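PDB 5OJ5: Ycf48-like protein from Thermosynechococcus elongatus, which probably acts early in photosystem II assembly and in replacing photodamaged D1, and binds the C-terminal extension of the D1 precursor. Local coordinates for residues T223-H228 with G259-P264; W239-V242 with K246-F249; Y100-V105 with I120-T125. One frame throughout, in Å; residues are numbered along the deposited sequence. Where two conformers were deposited one is given.

Contact 1: residues T223-H228 with G259-P264; sequences TSRRLH and GELLSP
L261 lays both of its methyls against the single methyl of T223, CD1 at 3.8 Å and CD2 at 4.0 Å from T223 CG2, and the two side chains cross at about a right angle. With CG anti to the backbone N (chi1 -166°) and beside the carbonyl carbon, both methyls of L261 come to T223. On the threonine, CG2 lies beside the backbone N and faces the leucine, while OG1, set between N and the carbonyl carbon, turns back on its own segment and hydrogen-bonds the carbonyl O of R225 at 2.7 Å. That bond ties the threonine hydroxyl to the backbone two residues on and would hold the rotation that leaves CG2 facing L261. R225 adds a looser touch: its CD comes 4.3 Å from L261 CD2, so the leucine meets the aliphatic part of the arginine, and the guanidinium passes L261 obliquely. The charged end is held elsewhere, NH1 by the carbonyl O of N243 and NH2, weakly, by N268 OD1. T223 and R225 both pack on V242 of strand 238-242, and L261 also packs on K246. The contact thus joins residues T223-R226, the end of the Arg-rich patch, which lead into strand 227-232, to the loop that follows strand 246-251 in the same propeller blade. With about 105 Å² buried between the two segments and three partly exposed residues touching, this is a small surface contact. Across it the closest touches are apolar, methyl on methyl and methylene on methyl, which implies packing without the directional hold of hydrogen bonds.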
loop_
_atom_site.group_PDB
_atom_site.type_symbol
_atom_site.label_atom_id
_atom_site.label_comp_id
_atom_site.label_asym_id
_atom_site.label_seq_id
_atom_site.Cartn_x
_atom_site.Cartn_y
_atom_site.Cartn_z
ATOM N N THR A 223 15.746 5.293 -15.736
ATOM C CA THR A 223 16.718 4.228 -15.690
ATOM C C THR A 223 16.406 3.243 -16.792
ATOM O O THR A 223 15.245 3.089 -17.165
ATOM C CB THR A 223 16.597 3.424 -14.361
ATOM O OG1 THR A 223 15.263 2.954 -14.141
ATOM C CG2 THR A 223 16.956 4.297 -13.168
ATOM N N SER A 224 17.443 2.543 -17.278
ATOM C CA SER A 224 17.166 1.441 -18.190
ATOM C C SER A 224 16.332 0.364 -17.518
ATOM O O SER A 224 15.389 -0.163 -18.126
ATOM C CB SER A 224 18.462 0.839 -18.702
ATOM O OG SER A 224 19.245 1.823 -19.360
ATOM N N ARG A 225 16.665 0.031 -16.266
ATOM C CA ARG A 225 15.885 -0.942 -15.501
ATOM C C ARG A 225 14.422 -0.477 -15.427
ATOM O O ARG A 225 14.142 0.707 -15.248
ATOM C CB ARG A 225 16.471 -1.017 -14.081
ATOM C CG ARG A 225 17.853 -1.640 -13.960
ATOM C CD ARG A 225 18.527 -1.261 -12.658
ATOM N NE ARG A 225 19.915 -1.736 -12.641
ATOM C CZ ARG A 225 20.279 -2.937 -12.229
ATOM N NH1 ARG A 225 19.384 -3.790 -11.752
ATOM N NH2 ARG A 225 21.556 -3.279 -12.268
ATOM N N ARG A 226 13.493 -1.422 -15.560
ATOM C CA ARG A 226 12.081 -1.069 -15.502
ATOM C C ARG A 226 11.669 -0.661 -14.091
ATOM O O ARG A 226 12.205 -1.148 -13.085
ATOM C CB ARG A 226 11.221 -2.237 -15.980
ATOM C CG ARG A 226 11.444 -2.668 -17.410
ATOM C CD ARG A 226 11.196 -1.532 -18.375
ATOM N NE ARG A 226 11.378 -1.942 -19.763
ATOM C CZ ARG A 226 10.468 -2.571 -20.485
ATOM N NH1 ARG A 226 9.282 -2.828 -19.973
ATOM N NH2 ARG A 226 10.702 -2.876 -21.769
ATOM N N LEU A 227 10.671 0.229 -14.044
ATOM C CA LEU A 227 10.093 0.633 -12.775
ATOM C C LEU A 227 9.270 -0.487 -12.182
ATOM O O LEU A 227 8.579 -1.233 -12.885
ATOM C CB LEU A 227 9.158 1.813 -13.027
ATOM C CG LEU A 227 9.816 3.124 -13.362
ATOM C CD1 LEU A 227 8.845 4.064 -13.980
ATOM C CD2 LEU A 227 10.398 3.743 -12.040
ATOM N N HIS A 228 9.335 -0.603 -10.866
ATOM C CA HIS A 228 8.487 -1.520 -10.137
ATOM C C HIS A 228 7.444 -0.835 -9.270
ATOM O O HIS A 228 6.269 -1.193 -9.294
ATOM C CB HIS A 228 9.262 -2.456 -9.226
ATOM C CG HIS A 228 8.339 -3.412 -8.579
ATOM N ND1 HIS A 228 7.552 -4.264 -9.328
ATOM C CD2 HIS A 228 7.906 -3.519 -7.300
ATOM C CE1 HIS A 228 6.743 -4.928 -8.530
ATOM N NE2 HIS A 228 6.941 -4.502 -7.295
ATOM N N GLY A 259 17.682 11.686 -8.860
ATOM C CA GLY A 259 19.011 11.557 -8.304
ATOM C C GLY A 259 19.698 10.261 -8.691
ATOM O O GLY A 259 19.232 9.499 -9.537
ATOM N N GLU A 260 20.847 10.029 -8.054
ATOM C CA GLU A 260 21.636 8.834 -8.319
ATOM C C GLU A 260 20.870 7.555 -8.004
ATOM O O GLU A 260 20.053 7.482 -7.086
ATOM C CB GLU A 260 22.952 8.861 -7.516
ATOM C CG GLU A 260 22.883 8.252 -6.094
ATOM C CD GLU A 260 24.161 8.407 -5.243
ATOM O OE1 GLU A 260 24.269 9.411 -4.506
ATOM O OE2 GLU A 260 25.043 7.513 -5.290
ATOM N N LEU A 261 21.153 6.533 -8.782
ATOM C CA LEU A 261 20.565 5.231 -8.563
ATOM C C LEU A 261 21.303 4.548 -7.414
ATOM O O LEU A 261 22.511 4.329 -7.497
ATOM C CB LEU A 261 20.642 4.455 -9.879
ATOM C CG LEU A 261 19.781 3.198 -9.940
ATOM C CD1 LEU A 261 18.293 3.486 -9.688
ATOM C CD2 LEU A 261 19.995 2.479 -11.253
ATOM N N LEU A 262 20.591 4.243 -6.332
ATOM C CA LEU A 262 21.164 3.667 -5.125
ATOM C C LEU A 262 20.944 2.164 -5.103
ATOM O O LEU A 262 19.950 1.649 -5.623
ATOM C CB LEU A 262 20.521 4.281 -3.884
ATOM C CG LEU A 262 20.678 5.782 -3.739
ATOM C CD1 LEU A 262 19.724 6.355 -2.707
ATOM C CD2 LEU A 262 22.127 6.131 -3.391
ATOM N N SER A 263 21.909 1.456 -4.508
ATOM C CA SER A 263 21.845 0.010 -4.323
ATOM C C SER A 263 21.894 -0.236 -2.828
ATOM O O SER A 263 22.980 -0.381 -2.241
ATOM C CB SER A 263 23.026 -0.672 -4.997
ATOM O OG SER A 263 23.083 -0.280 -6.345
ATOM N N PRO A 264 20.744 -0.288 -2.174
ATOM C CA PRO A 264 20.740 -0.459 -0.709
ATOM C C PRO A 264 21.406 -1.739 -0.220
ATOM O O PRO A 264 22.019 -1.716 0.856
ATOM C CB PRO A 264 19.238 -0.426 -0.391
ATOM C CG PRO A 264 18.690 0.482 -1.429
ATOM C CD PRO A 264 19.426 0.111 -2.686
#

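Contact 2: residues W239-V242 with K246-F249; sequences WMIV and KIAF
W239-V242 and K246-F249 pair as the two arms of an antiparallel beta hairpin, with their axes 4.8 Å apart and their directions at 161°. Backbone hydrogen bonds come first. M240 and A248 form a hydrogen-bonded pair, M240 N to A248 O at 2.9 Å and A248 N to M240 O at 3.0 Å. In the second such pair, the one nearest the connecting turn, V242 N reaches K246 O at 2.9 Å in a nearly straight bond (175° at the hydrogen), whereas the return bond from K246 N to V242 O is weak at 3.5 Å. CA-H...O contacts fill in between: I247 CA lies 3.2 Å from M240 O, and W239 CA and I241 CA approach A248 O and K246 O. Apolar packing then divides between the sheet faces. On one, M240 CG meets the methyl of A248, and V242 CG2 lies 3.6 Å from K246 CB. The valine makes this touch with the branch held between its N and carbonyl carbon, its other methyl standing beside the N. On the opposite face I241 CG1 touches I247 CG2 at 4.0 Å, the two isoleucines crossing at a slant, while W239 CB meets the F249 ring obliquely and the tryptophan's indole leads away from strand 246-249. The lysine's polar end turns away too, NZ bonding N268 OD1 and G244 O. Strand 238-242 lies between 227-232 and 246-251, and the far edge of 246-251 is bonded by the backbone of G259 and L262; M240 and V242 pack on L227, while W239, I241 and F249 face strand 272-277 of the next blade.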
loop_
_atom_site.group_PDB
_atom_site.type_symbol
_atom_site.label_atom_id
_atom_site.label_comp_id
_atom_site.label_asym_id
_atom_site.label_seq_id
_atom_site.Cartn_x
_atom_site.Cartn_y
_atom_site.Cartn_z
ATOM N N TRP A 239 9.738 8.825 -4.730
ATOM C CA TRP A 239 10.718 7.754 -4.708
ATOM C C TRP A 239 10.326 6.730 -5.762
ATOM O O TRP A 239 9.157 6.603 -6.121
ATOM C CB TRP A 239 10.840 7.097 -3.311
ATOM C CG TRP A 239 9.568 6.549 -2.731
ATOM C CD1 TRP A 239 8.753 7.160 -1.809
ATOM C CD2 TRP A 239 8.974 5.281 -3.014
ATOM N NE1 TRP A 239 7.697 6.347 -1.489
ATOM C CE2 TRP A 239 7.802 5.190 -2.222
ATOM C CE3 TRP A 239 9.308 4.198 -3.842
ATOM C CZ2 TRP A 239 6.970 4.074 -2.243
ATOM C CZ3 TRP A 239 8.454 3.087 -3.875
ATOM C CH2 TRP A 239 7.297 3.042 -3.085
ATOM N N MET A 240 11.319 5.970 -6.210
ATOM C CA MET A 240 11.103 4.842 -7.095
ATOM C C MET A 240 11.918 3.637 -6.662
ATOM O O MET A 240 13.054 3.777 -6.192
ATOM C CB MET A 240 11.427 5.172 -8.581
ATOM C CG MET A 240 12.857 5.580 -8.845
ATOM S SD MET A 240 13.232 5.788 -10.601
ATOM C CE MET A 240 12.097 6.961 -11.134
ATOM N N ILE A 241 11.339 2.467 -6.875
ATOM C CA ILE A 241 12.018 1.173 -6.842
ATOM C C ILE A 241 12.056 0.663 -8.276
ATOM O O ILE A 241 11.011 0.617 -8.942
ATOM C CB ILE A 241 11.271 0.163 -5.961
ATOM C CG1 ILE A 241 11.296 0.611 -4.502
ATOM C CG2 ILE A 241 11.886 -1.234 -6.149
ATOM C CD1 ILE A 241 10.343 -0.191 -3.609
ATOM N N VAL A 242 13.247 0.275 -8.746
ATOM C CA VAL A 242 13.407 -0.269 -10.085
ATOM C C VAL A 242 13.931 -1.696 -9.984
ATOM O O VAL A 242 14.437 -2.142 -8.952
ATOM C CB VAL A 242 14.303 0.581 -11.005
ATOM C CG1 VAL A 242 13.799 2.022 -11.065
ATOM C CG2 VAL A 242 15.722 0.506 -10.549
ATOM N N LYS A 246 17.257 -1.612 -6.958
ATOM C CA LYS A 246 17.766 -0.259 -6.933
ATOM C C LYS A 246 16.636 0.721 -6.628
ATOM O O LYS A 246 15.475 0.464 -6.915
ATOM C CB LYS A 246 18.443 0.089 -8.266
ATOM C CG LYS A 246 19.434 -0.928 -8.772
ATOM C CD LYS A 246 20.681 -0.948 -7.962
ATOM C CE LYS A 246 21.655 -2.017 -8.464
ATOM N NZ LYS A 246 21.511 -3.235 -7.598
ATOM N N ILE A 247 17.006 1.867 -6.060
ATOM C CA ILE A 247 16.046 2.916 -5.709
ATOM C C ILE A 247 16.596 4.284 -6.087
ATOM O O ILE A 247 17.804 4.449 -6.268
ATOM C CB ILE A 247 15.606 2.904 -4.224
ATOM C CG1 ILE A 247 16.734 3.426 -3.333
ATOM C CG2 ILE A 247 15.126 1.544 -3.817
ATOM C CD1 ILE A 247 16.356 3.518 -1.854
ATOM N N ALA A 248 15.702 5.272 -6.199
ATOM C CA ALA A 248 16.108 6.659 -6.407
ATOM C C ALA A 248 15.040 7.608 -5.883
ATOM O O ALA A 248 13.891 7.219 -5.637
ATOM C CB ALA A 248 16.399 6.955 -7.891
ATOM N N PHE A 249 15.435 8.868 -5.702
ATOM C CA PHE A 249 14.568 9.923 -5.197
ATOM C C PHE A 249 14.615 11.112 -6.141
ATOM O O PHE A 249 15.667 11.441 -6.705
ATOM C CB PHE A 249 15.037 10.391 -3.809
ATOM C CG PHE A 249 15.035 9.297 -2.786
ATOM C CD1 PHE A 249 13.892 9.039 -2.069
ATOM C CD2 PHE A 249 16.138 8.491 -2.584
ATOM C CE1 PHE A 249 13.863 7.998 -1.117
ATOM C CE2 PHE A 249 16.110 7.457 -1.639
ATOM C CZ PHE A 249 14.961 7.213 -0.909
#

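Contact 3: residues Y100-V105 with I120-T125; sequences YRFNSV and IMLHTT
I120 meets Y100 along most of its length. CB already lies 3.8 Å from Y100 CE1. There the chain forks: CG2, held between the backbone N and the carbonyl carbon, comes 3.6 Å from Y100 CD1 and also reaches the edge of the F102 ring, near its plane, with CE1 at 4.1 Å. The other branch runs out through CG1, anti to the backbone N (chi1 -176°), and on to the CD1 methyl, which stands over the tyrosine face in a CH-pi contact, 3.7 Å from the ring centroid and only 8° off the normal. Strands 101-108 and 120-124 belong to one four-stranded blade of the seven-bladed beta-propeller but are not neighbours in it: strand 111-117 runs between them, and a classic beta bulge places N103 and S104 together opposite V115. The side chains therefore meet over one face of the sheet, without backbone pairing. Y100 OH is hydrogen-bonded to D96 and its ring stacks with H97. Two residues beyond I120, L122 CD1 touches F102 CZ obliquely to the ring at 3.9 Å, and L122 also packs on an apolar side chain of the bound D1 peptide.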
loop_
_atom_site.group_PDB
_atom_site.type_symbol
_atom_site.label_atom_id
_atom_site.label_comp_id
_atom_site.label_asym_id
_atom_site.label_seq_id
_atom_site.Cartn_x
_atom_site.Cartn_y
_atom_site.Cartn_z
ATOM N N TYR A 100 -13.752 -12.920 -4.218
ATOM C CA TYR A 100 -13.348 -11.523 -4.323
ATOM C C TYR A 100 -11.952 -11.290 -3.770
ATOM O O TYR A 100 -11.579 -11.796 -2.710
ATOM C CB TYR A 100 -14.322 -10.655 -3.543
ATOM C CG TYR A 100 -15.736 -10.683 -4.086
ATOM C CD1 TYR A 100 -16.041 -9.935 -5.208
ATOM C CD2 TYR A 100 -16.752 -11.395 -3.459
ATOM C CE1 TYR A 100 -17.357 -9.892 -5.725
ATOM C CE2 TYR A 100 -18.056 -11.350 -3.961
ATOM C CZ TYR A 100 -18.352 -10.592 -5.096
ATOM O OH TYR A 100 -19.601 -10.529 -5.648
ATOM N N ARG A 101 -11.183 -10.521 -4.504
ATOM C CA ARG A 101 -9.906 -10.010 -4.031
ATOM C C ARG A 101 -10.196 -8.639 -3.456
ATOM O O ARG A 101 -10.469 -7.701 -4.210
ATOM C CB ARG A 101 -8.969 -9.927 -5.220
ATOM C CG ARG A 101 -7.625 -9.392 -4.899
ATOM C CD ARG A 101 -6.843 -9.181 -6.204
ATOM N NE ARG A 101 -5.551 -8.558 -5.987
ATOM C CZ ARG A 101 -4.428 -9.202 -5.670
ATOM N NH1 ARG A 101 -4.378 -10.540 -5.570
ATOM N NH2 ARG A 101 -3.317 -8.499 -5.493
ATOM N N PHE A 102 -10.174 -8.500 -2.113
ATOM C CA PHE A 102 -10.377 -7.199 -1.492
ATOM C C PHE A 102 -9.049 -6.465 -1.528
ATOM O O PHE A 102 -8.116 -6.822 -0.808
ATOM C CB PHE A 102 -10.879 -7.338 -0.061
ATOM C CG PHE A 102 -12.284 -7.868 0.104
ATOM C CD1 PHE A 102 -13.265 -7.783 -0.856
ATOM C CD2 PHE A 102 -12.641 -8.410 1.332
ATOM C CE1 PHE A 102 -14.552 -8.259 -0.601
ATOM C CE2 PHE A 102 -13.916 -8.826 1.591
ATOM C CZ PHE A 102 -14.862 -8.777 0.598
ATOM N N ASN A 103 -8.959 -5.477 -2.417
ATOM C CA ASN A 103 -7.737 -4.790 -2.775
ATOM C C ASN A 103 -7.418 -3.638 -1.825
ATOM O O ASN A 103 -6.258 -3.233 -1.733
ATOM C CB ASN A 103 -7.911 -4.189 -4.236
ATOM C CG ASN A 103 -7.837 -5.157 -5.304
ATOM O OD1 ASN A 103 -7.096 -6.127 -5.244
ATOM N ND2 ASN A 103 -8.575 -4.868 -6.350
ATOM N N SER A 104 -8.438 -3.051 -1.191
ATOM C CA SER A 104 -8.260 -1.761 -0.541
ATOM C C SER A 104 -9.309 -1.621 0.538
ATOM O O SER A 104 -10.476 -1.942 0.314
ATOM C CB SER A 104 -8.384 -0.668 -1.584
ATOM O OG SER A 104 -8.312 0.643 -1.081
ATOM N N VAL A 105 -8.890 -1.107 1.705
ATOM C CA VAL A 105 -9.798 -0.749 2.787
ATOM C C VAL A 105 -9.365 0.611 3.303
ATOM O O VAL A 105 -8.161 0.889 3.418
ATOM C CB VAL A 105 -9.818 -1.801 3.916
ATOM C CG1 VAL A 105 -8.415 -2.062 4.519
ATOM C CG2 VAL A 105 -10.825 -1.446 5.017
ATOM N N ILE A 120 -16.673 -5.019 -6.483
ATOM C CA ILE A 120 -17.435 -5.027 -5.244
ATOM C C ILE A 120 -17.013 -3.803 -4.456
ATOM O O ILE A 120 -15.843 -3.401 -4.449
ATOM C CB ILE A 120 -17.216 -6.334 -4.436
ATOM C CG1 ILE A 120 -18.107 -6.374 -3.188
ATOM C CG2 ILE A 120 -15.740 -6.568 -4.118
ATOM C CD1 ILE A 120 -18.271 -7.762 -2.608
ATOM N N MET A 121 -18.004 -3.243 -3.756
ATOM C CA MET A 121 -17.792 -2.143 -2.824
ATOM C C MET A 121 -18.646 -2.392 -1.589
ATOM O O MET A 121 -19.849 -2.635 -1.696
ATOM C CB MET A 121 -18.163 -0.803 -3.470
ATOM C CG MET A 121 -18.046 0.381 -2.503
ATOM S SD MET A 121 -18.356 1.966 -3.259
ATOM C CE MET A 121 -16.915 2.122 -4.280
ATOM N N LEU A 122 -18.003 -2.296 -0.434
ATOM C CA LEU A 122 -18.662 -2.414 0.858
ATOM C C LEU A 122 -18.446 -1.123 1.636
ATOM O O LEU A 122 -17.415 -0.438 1.498
ATOM C CB LEU A 122 -18.049 -3.559 1.651
ATOM C CG LEU A 122 -18.018 -4.917 0.951
ATOM C CD1 LEU A 122 -17.265 -5.938 1.783
ATOM C CD2 LEU A 122 -19.392 -5.412 0.622
ATOM N N HIS A 123 -19.416 -0.799 2.486
ATOM C CA HIS A 123 -19.417 0.446 3.221
ATOM C C HIS A 123 -19.956 0.214 4.617
ATOM O O HIS A 123 -20.907 -0.558 4.828
ATOM C CB HIS A 123 -20.276 1.462 2.442
ATOM C CG HIS A 123 -20.403 2.815 3.079
ATOM N ND1 HIS A 123 -21.616 3.325 3.464
ATOM C CD2 HIS A 123 -19.497 3.776 3.330
ATOM C CE1 HIS A 123 -21.451 4.550 3.935
ATOM N NE2 HIS A 123 -20.167 4.845 3.885
ATOM N N THR A 124 -19.416 0.960 5.565
ATOM C CA THR A 124 -19.875 0.964 6.951
ATOM C C THR A 124 -19.851 2.396 7.469
ATOM O O THR A 124 -18.978 3.190 7.108
ATOM C CB THR A 124 -18.968 0.050 7.843
ATOM O OG1 THR A 124 -19.481 0.040 9.171
ATOM C CG2 THR A 124 -17.533 0.516 7.919
ATOM N N THR A 125 -20.763 2.682 8.385
ATOM C CA THR A 125 -20.733 3.931 9.124
ATOM C C THR A 125 -20.566 3.721 10.611
ATOM O O THR A 125 -20.600 4.699 11.364
ATOM C CB THR A 125 -21.975 4.777 8.854
ATOM O OG1 THR A 125 -23.106 4.007 9.238
ATOM C CG2 THR A 125 -22.058 5.158 7.411
#

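Contacts 1 and 2 belong to one blade, with centres 5 Å apart, and contact 2 is nested inside the chain loop that contact 1 closes. They meet directly: H228 N probably bonds I241 O, and L262 N probably bonds I247 O, so each segment of contact 1 borders one arm of the hairpin. Contact 3 lies in a different blade on the opposite side of the propeller, its centre about 30 Å from that of contact 2. Contacts 2 and 3 are buried, contact 1 superficial. Only contact 2 joins adjacent strands through backbone bonds; contact 3 relies on aromatic and aliphatic side chains over a sheet face, contact 1 on aliphatic groups between loops.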